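Long-range contacts in nitrogen regulatory PII-like protein (Bacillus subtilis subsp. subtilis, PDB 4RX6), which binds ATP and is required for full induction of the nrgAB operon when ammonium is limiting: residues Val13-Arg18 against Arg88-Gly93; Thr35-Ser40 against Ile70-Ser75. One frame throughout, in Å; residues are numbered along the deposited sequence.

Contact 1: residues Val13-Arg18 against Arg88-Gly93; sequences VEIVTR and RVLKTG. With ATP (adenosine-5'-triphosphate), chain F.
Ile15 and Leu90 form the apolar part of this contact. CG2 of Ile15 meets CD1 of Leu90 at 3.9 Å, and the two side chains cross at a slant. With CG1 of Ile15 beside the backbone N (chi1 -57°), CG2 is left to face the leucine. The same Leu90 methyl is 4.4 Å from CG2 of Thr17, a looser approach. Leu90 thus lies over two residues of the strand.

No direct hydrogen bond joins the segments. A water links them instead: it donates to Leu90 O (3.0 Å) and accepts a weak bond from Arg18 NH1 (3.3 Å). The water lies in the guanidinium plane, at its edge. The Arg18 chain bends at chi3 (63°), which brings its guanidinium back to Thr92. There NH1 stands 3.8 Å from Thr92 CG2, an oblique approach.

The polar ends have their main partners just after the second segment. Arg18 NH1 makes a salt bridge to Asp97 OD1, while Asp97 OD2 takes the backbone N-H groups of Thr92 and Gly93. One carboxylate therefore ties both segments together. Thr92 OG1 bonds to Ser94 OG.

Val16 belongs to the ATP pocket. Its CG1 comes 3.3 Å from C1' of the ribose, and it points to the sheet face away from Leu90.

The contact sets the C-terminal part of helix 79-90 and the loop after it against strand 10-17. Strands 58-74 and 99-110 flank that strand, Ala86 packs on Ile15 one turn back along the helix, and Leu25 of helix 22-31 touches Leu90.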
loop_
_atom_site.group_PDB
_atom_site.type_symbol
_atom_site.label_atom_id
_atom_site.label_comp_id
_atom_site.label_asym_id
_atom_site.label_seq_id
_atom_site.Cartn_x
_atom_site.Cartn_y
_atom_site.Cartn_z
ATOM N N VAL B 13 0.773 -10.118 -2.842
ATOM C CA VAL B 13 -0.627 -10.277 -3.115
ATOM C C VAL B 13 -1.344 -9.467 -2.065
ATOM O O VAL B 13 -1.090 -9.630 -0.871
ATOM C CB VAL B 13 -1.029 -11.726 -3.018
ATOM C CG1 VAL B 13 -2.502 -11.869 -3.305
ATOM C CG2 VAL B 13 -0.187 -12.558 -3.983
ATOM N N GLU B 14 -2.226 -8.583 -2.516
ATOM C CA GLU B 14 -2.897 -7.632 -1.644
ATOM C C GLU B 14 -4.392 -7.825 -1.819
ATOM O O GLU B 14 -4.900 -7.632 -2.917
ATOM C CB GLU B 14 -2.528 -6.226 -2.075
ATOM C CG GLU B 14 -2.284 -5.237 -0.981
ATOM C CD GLU B 14 -1.904 -3.877 -1.561
ATOM O OE1 GLU B 14 -0.765 -3.391 -1.335
ATOM O OE2 GLU B 14 -2.749 -3.305 -2.281
ATOM N N ILE B 15 -5.087 -8.244 -0.765
ATOM C CA ILE B 15 -6.528 -8.397 -0.833
ATOM C C ILE B 15 -7.181 -7.267 -0.041
ATOM O O ILE B 15 -6.735 -6.935 1.062
ATOM C CB ILE B 15 -6.997 -9.737 -0.228
ATOM C CG1 ILE B 15 -6.311 -10.936 -0.914
ATOM C CG2 ILE B 15 -8.531 -9.836 -0.282
ATOM C CD1 ILE B 15 -6.127 -12.171 -0.012
ATOM N N VAL B 16 -8.208 -6.647 -0.608
ATOM C CA VAL B 16 -8.996 -5.708 0.150
ATOM C C VAL B 16 -10.392 -6.267 0.071
ATOM O O VAL B 16 -10.872 -6.576 -1.014
ATOM C CB VAL B 16 -8.934 -4.275 -0.426
ATOM C CG1 VAL B 16 -9.717 -3.318 0.471
ATOM C CG2 VAL B 16 -7.467 -3.800 -0.597
ATOM N N THR B 17 -11.036 -6.423 1.217
ATOM C CA THR B 17 -12.275 -7.178 1.282
ATOM C C THR B 17 -13.013 -6.785 2.544
ATOM O O THR B 17 -12.460 -6.104 3.391
ATOM C CB THR B 17 -11.990 -8.719 1.276
ATOM O OG1 THR B 17 -13.219 -9.449 1.372
ATOM C CG2 THR B 17 -11.074 -9.116 2.435
ATOM N N ARG B 18 -14.267 -7.200 2.663
ATOM C CA ARG B 18 -15.001 -7.035 3.916
ATOM C C ARG B 18 -14.385 -7.893 5.024
ATOM O O ARG B 18 -13.721 -8.894 4.750
ATOM C CB ARG B 18 -16.466 -7.429 3.740
ATOM C CG ARG B 18 -16.703 -8.934 3.794
ATOM C CD ARG B 18 -18.174 -9.253 3.935
ATOM N NE ARG B 18 -18.938 -8.793 2.781
ATOM C CZ ARG B 18 -18.962 -9.425 1.616
ATOM N NH1 ARG B 18 -18.251 -10.535 1.451
ATOM N NH2 ARG B 18 -19.692 -8.943 0.621
ATOM N N ARG B 88 -11.808 -18.171 -3.020
ATOM C CA ARG B 88 -12.617 -19.335 -2.765
ATOM C C ARG B 88 -13.305 -19.186 -1.425
ATOM O O ARG B 88 -14.514 -19.402 -1.335
ATOM C CB ARG B 88 -11.727 -20.578 -2.814
ATOM C CG ARG B 88 -12.423 -21.871 -2.442
ATOM C CD ARG B 88 -11.630 -23.091 -2.916
ATOM N NE ARG B 88 -10.411 -23.327 -2.137
ATOM C CZ ARG B 88 -10.390 -23.612 -0.837
ATOM N NH1 ARG B 88 -11.515 -23.689 -0.137
ATOM N NH2 ARG B 88 -9.236 -23.808 -0.218
ATOM N N VAL B 89 -12.561 -18.780 -0.395
ATOM C CA VAL B 89 -13.158 -18.657 0.929
ATOM C C VAL B 89 -13.878 -17.317 1.080
ATOM O O VAL B 89 -14.720 -17.159 1.960
ATOM C CB VAL B 89 -12.139 -18.897 2.082
ATOM C CG1 VAL B 89 -10.860 -19.497 1.563
ATOM C CG2 VAL B 89 -11.853 -17.626 2.832
ATOM N N LEU B 90 -13.575 -16.368 0.196
ATOM C CA LEU B 90 -14.095 -15.004 0.328
ATOM C C LEU B 90 -15.268 -14.718 -0.618
ATOM O O LEU B 90 -16.025 -13.783 -0.403
ATOM C CB LEU B 90 -12.982 -13.977 0.087
ATOM C CG LEU B 90 -11.699 -14.083 0.923
ATOM C CD1 LEU B 90 -10.674 -13.047 0.453
ATOM C CD2 LEU B 90 -11.967 -13.938 2.433
ATOM N N LYS B 91 -15.419 -15.511 -1.670
ATOM C CA LYS B 91 -16.526 -15.325 -2.605
ATOM C C LYS B 91 -17.900 -15.534 -1.928
ATOM O O LYS B 91 -18.116 -16.561 -1.268
ATOM C CB LYS B 91 -16.338 -16.312 -3.753
ATOM C CG LYS B 91 -17.315 -16.198 -4.889
ATOM C CD LYS B 91 -16.774 -16.947 -6.105
ATOM C CE LYS B 91 -17.788 -16.986 -7.239
ATOM N NZ LYS B 91 -18.294 -15.627 -7.599
ATOM N N THR B 92 -18.816 -14.569 -2.069
ATOM C CA THR B 92 -20.201 -14.743 -1.585
ATOM C C THR B 92 -21.243 -14.364 -2.641
ATOM O O THR B 92 -22.372 -14.841 -2.586
ATOM C CB THR B 92 -20.535 -13.951 -0.248
ATOM O OG1 THR B 92 -20.784 -12.565 -0.527
ATOM C CG2 THR B 92 -19.420 -14.060 0.788
ATOM N N GLY B 93 -20.880 -13.505 -3.589
ATOM C CA GLY B 93 -21.818 -13.074 -4.610
ATOM C C GLY B 93 -22.340 -11.659 -4.393
ATOM O O GLY B 93 -22.976 -11.083 -5.284
HETATM P PG ATP F . -16.743 -2.040 -7.985
HETATM O O1G ATP F . -17.750 -1.214 -8.748
HETATM O O2G ATP F . -15.701 -1.217 -7.250
HETATM O O3G ATP F . -16.152 -3.131 -8.845
HETATM P PB ATP F . -17.479 -2.935 -5.295
HETATM O O1B ATP F . -17.632 -1.563 -4.684
HETATM O O2B ATP F . -18.350 -4.073 -4.817
HETATM O O3B ATP F . -17.660 -2.847 -6.906
HETATM P PA ATP F . -15.433 -4.483 -3.963
HETATM O O1A ATP F . -14.401 -5.321 -4.685
HETATM O O2A ATP F . -16.483 -5.114 -3.094
HETATM O O3A ATP F . -15.958 -3.391 -5.038
HETATM O "O5'" ATP F . -14.675 -3.517 -2.940
HETATM C "C5'" ATP F . -14.325 -3.958 -1.639
HETATM C "C4'" ATP F . -13.261 -3.000 -1.120
HETATM O "O4'" ATP F . -12.072 -3.134 -1.887
HETATM C "C3'" ATP F . -13.630 -1.550 -1.332
HETATM O "O3'" ATP F . -14.484 -1.083 -0.287
HETATM C "C2'" ATP F . -12.272 -0.860 -1.385
HETATM O "O2'" ATP F . -11.731 -0.563 -0.083
HETATM C "C1'" ATP F . -11.363 -1.900 -1.999
HETATM N N9 ATP F . -11.245 -1.616 -3.432
HETATM C C8 ATP F . -12.101 -2.120 -4.335
HETATM N N7 ATP F . -11.788 -1.713 -5.586
HETATM C C5 ATP F . -10.717 -0.909 -5.493
HETATM C C6 ATP F . -9.907 -0.154 -6.470
HETATM N N6 ATP F . -10.222 -0.191 -7.797
HETATM N N1 ATP F . -8.862 0.550 -5.968
HETATM C C2 ATP F . -8.565 0.587 -4.652
HETATM N N3 ATP F . -9.270 -0.076 -3.716
HETATM C C4 ATP F . -10.346 -0.841 -4.065
HETATM O O HOH W 1 -16.003 -12.753 2.449
#

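Contact 2: residues Thr35-Ser40 against Ile70-Ser75; sequences TSLTFS and IEIVVS. With ATP (adenosine-5'-triphosphate), chain E.
Phe39 touches Ile70 through CB, which lies 4.2 Å from Ile70 CG1, while its ring leads away. That ring meets Phe22 edge-to-face and also meets the ring of His43 of the third subunit. The second flat group is the adenine of ATP. Its N1 accepts from Val73 N at 3.0 Å (170°), and its N6 donates to Val73 O at 2.8 Å. Thr38 OG1 donates to N3 and accepts from the ribose O2', so one hydroxyl holds both base and sugar. Ser36 CB is near N7.

Between the strands, Thr38 and Glu71 are an antiparallel hydrogen-bonded pair. Thr38 N gives to Glu71 O at 3.1 Å, and Glu71 N gives to Thr38 O at 2.7 Å. Their side chains run side by side. A water joins Glu71 OE1 to Ser40 OG, and Glu71 OE2 forms a salt bridge with Lys69 of the third subunit.

On the other face, Leu37 CB packs on Ile72 CG1 (4.0 Å). CG of Leu37 sits between the backbone N and carbonyl carbon (chi1 65°), and CD2 reaches Ile70 CG2. Helix 22-31 covers Leu37 and Ile70.

Residues 36-39 also pair with a strand of the third subunit. The arrangement is the base of the long hairpin of a PII protein, with ATP bound at the cleft between subunits.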
loop_
_atom_site.group_PDB
_atom_site.type_symbol
_atom_site.label_atom_id
_atom_site.label_comp_id
_atom_site.label_asym_id
_atom_site.label_seq_id
_atom_site.Cartn_x
_atom_site.Cartn_y
_atom_site.Cartn_z
ATOM N N THR B 35 3.256 -18.878 5.466
ATOM C CA THR B 35 3.722 -18.904 6.849
ATOM C C THR B 35 3.382 -17.642 7.617
ATOM O O THR B 35 3.235 -17.687 8.837
ATOM C CB THR B 35 5.264 -19.029 6.936
ATOM O OG1 THR B 35 5.871 -18.483 5.749
ATOM C CG2 THR B 35 5.669 -20.488 7.160
ATOM N N SER B 36 3.312 -16.514 6.919
ATOM C CA SER B 36 3.039 -15.256 7.583
ATOM C C SER B 36 2.358 -14.281 6.661
ATOM O O SER B 36 2.519 -14.331 5.439
ATOM C CB SER B 36 4.324 -14.643 8.092
ATOM O OG SER B 36 4.036 -13.818 9.196
ATOM N N LEU B 37 1.570 -13.399 7.258
ATOM C CA LEU B 37 0.929 -12.347 6.505
ATOM C C LEU B 37 0.689 -11.120 7.375
ATOM O O LEU B 37 0.840 -11.168 8.602
ATOM C CB LEU B 37 -0.374 -12.855 5.891
ATOM C CG LEU B 37 -1.510 -13.270 6.821
ATOM C CD1 LEU B 37 -2.130 -12.058 7.474
ATOM C CD2 LEU B 37 -2.549 -14.019 6.007
ATOM N N THR B 38 0.344 -10.020 6.721
ATOM C CA THR B 38 0.103 -8.755 7.390
ATOM C C THR B 38 -1.305 -8.327 7.083
ATOM O O THR B 38 -1.777 -8.517 5.967
ATOM C CB THR B 38 1.033 -7.657 6.875
ATOM O OG1 THR B 38 2.386 -7.962 7.216
ATOM C CG2 THR B 38 0.662 -6.342 7.496
ATOM N N PHE B 39 -1.989 -7.735 8.052
ATOM C CA PHE B 39 -3.311 -7.186 7.775
ATOM C C PHE B 39 -3.528 -5.897 8.531
ATOM O O PHE B 39 -2.886 -5.644 9.549
ATOM C CB PHE B 39 -4.418 -8.199 8.086
ATOM C CG PHE B 39 -4.557 -8.527 9.526
ATOM C CD1 PHE B 39 -5.463 -7.837 10.323
ATOM C CD2 PHE B 39 -3.799 -9.525 10.097
ATOM C CE1 PHE B 39 -5.610 -8.141 11.673
ATOM C CE2 PHE B 39 -3.938 -9.830 11.443
ATOM C CZ PHE B 39 -4.853 -9.131 12.232
ATOM N N SER B 40 -4.438 -5.080 8.021
ATOM C CA SER B 40 -4.730 -3.790 8.632
ATOM C C SER B 40 -6.192 -3.468 8.446
ATOM O O SER B 40 -6.836 -3.941 7.512
ATOM C CB SER B 40 -3.878 -2.689 8.016
ATOM O OG SER B 40 -3.838 -2.822 6.615
ATOM N N ILE B 70 -5.206 -7.243 3.464
ATOM C CA ILE B 70 -4.263 -8.306 3.722
ATOM C C ILE B 70 -3.093 -8.286 2.738
ATOM O O ILE B 70 -3.307 -8.329 1.534
ATOM C CB ILE B 70 -4.965 -9.629 3.581
ATOM C CG1 ILE B 70 -6.154 -9.690 4.543
ATOM C CG2 ILE B 70 -3.985 -10.752 3.844
ATOM C CD1 ILE B 70 -7.147 -10.801 4.200
ATOM N N GLU B 71 -1.862 -8.236 3.242
ATOM C CA GLU B 71 -0.687 -8.274 2.376
ATOM C C GLU B 71 0.145 -9.536 2.571
ATOM O O GLU B 71 0.641 -9.808 3.658
ATOM C CB GLU B 71 0.192 -7.064 2.621
ATOM C CG GLU B 71 -0.476 -5.756 2.303
ATOM C CD GLU B 71 0.303 -4.581 2.852
ATOM O OE1 GLU B 71 0.049 -4.200 4.017
ATOM O OE2 GLU B 71 1.180 -4.054 2.127
ATOM N N ILE B 72 0.327 -10.282 1.489
ATOM C CA ILE B 72 1.037 -11.545 1.525
ATOM C C ILE B 72 2.130 -11.564 0.475
ATOM O O ILE B 72 1.834 -11.643 -0.699
ATOM C CB ILE B 72 0.092 -12.689 1.181
ATOM C CG1 ILE B 72 -1.191 -12.585 2.004
ATOM C CG2 ILE B 72 0.805 -14.016 1.379
ATOM C CD1 ILE B 72 -2.351 -13.303 1.407
ATOM N N VAL B 73 3.385 -11.473 0.892
ATOM C CA VAL B 73 4.500 -11.597 -0.037
ATOM C C VAL B 73 4.883 -13.070 -0.146
ATOM O O VAL B 73 4.907 -13.788 0.864
ATOM C CB VAL B 73 5.730 -10.804 0.424
ATOM C CG1 VAL B 73 6.805 -10.879 -0.634
ATOM C CG2 VAL B 73 5.370 -9.365 0.687
ATOM N N VAL B 74 5.202 -13.522 -1.356
ATOM C CA VAL B 74 5.433 -14.943 -1.599
ATOM C C VAL B 74 6.565 -15.090 -2.589
ATOM O O VAL B 74 6.888 -14.159 -3.311
ATOM C CB VAL B 74 4.159 -15.666 -2.160
ATOM C CG1 VAL B 74 2.989 -15.569 -1.176
ATOM C CG2 VAL B 74 3.759 -15.110 -3.523
ATOM N N SER B 75 7.186 -16.252 -2.622
ATOM C CA SER B 75 8.166 -16.520 -3.656
ATOM C C SER B 75 8.012 -17.956 -4.130
ATOM O O SER B 75 7.753 -18.205 -5.316
ATOM C CB SER B 75 9.581 -16.290 -3.148
ATOM O OG SER B 75 10.508 -16.814 -4.081
HETATM P PG ATP E . 10.423 -16.166 10.945
HETATM O O1G ATP E . 9.940 -17.603 11.019
HETATM O O2G ATP E . 10.690 -15.708 9.523
HETATM O O3G ATP E . 11.495 -15.776 11.939
HETATM P PB ATP E . 7.839 -15.105 10.585
HETATM O O1B ATP E . 8.090 -15.797 9.247
HETATM O O2B ATP E . 6.633 -15.459 11.439
HETATM O O3B ATP E . 9.194 -15.247 11.446
HETATM P PA ATP E . 8.452 -12.426 11.406
HETATM O O1A ATP E . 9.687 -11.812 10.780
HETATM O O2A ATP E . 8.470 -12.880 12.858
HETATM O O3A ATP E . 7.765 -13.505 10.401
HETATM O "O5'" ATP E . 7.284 -11.343 11.253
HETATM C "C5'" ATP E . 7.510 -9.947 11.289
HETATM C "C4'" ATP E . 6.303 -9.383 10.575
HETATM O "O4'" ATP E . 6.625 -9.207 9.197
HETATM C "C3'" ATP E . 5.178 -10.391 10.527
HETATM O "O3'" ATP E . 4.374 -10.395 11.702
HETATM C "C2'" ATP E . 4.394 -9.896 9.336
HETATM O "O2'" ATP E . 3.596 -8.773 9.722
HETATM C "C1'" ATP E . 5.460 -9.397 8.393
HETATM N N9 ATP E . 5.699 -10.457 7.393
HETATM C C8 ATP E . 6.610 -11.446 7.471
HETATM N N7 ATP E . 6.537 -12.248 6.375
HETATM C C5 ATP E . 5.563 -11.770 5.581
HETATM C C6 ATP E . 4.967 -12.125 4.279
HETATM N N6 ATP E . 5.401 -13.185 3.578
HETATM N N1 ATP E . 3.960 -11.359 3.810
HETATM C C2 ATP E . 3.498 -10.293 4.487
HETATM N N3 ATP E . 3.992 -9.913 5.676
HETATM C C4 ATP E . 5.007 -10.594 6.261
HETATM O O HOH W 2 -2.044 -4.678 5.329
#

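How the contacts relate
Both contacts reach the same antiparallel sheet, their centres about 14 Å apart. Along the chain contact 2 is nested within contact 1: the order is 13-18, 35-40, 70-75, 88-93. Strands 10-17 and 58-74 are neighbours and join the contacts directly. Val13 O to Ile72 N (2.8 Å) and Ile15 O to Ile70 N (2.9 Å) are probable hydrogen bonds. Contact 1 places helix 79-90 on the sheet, whereas contact 2 joins two of its strands. Each holds residues of a different ATP pocket. Both pockets draw on adjoining subunits, so this chain contributes to two nucleotide sites, each shared with a different neighbouring subunit.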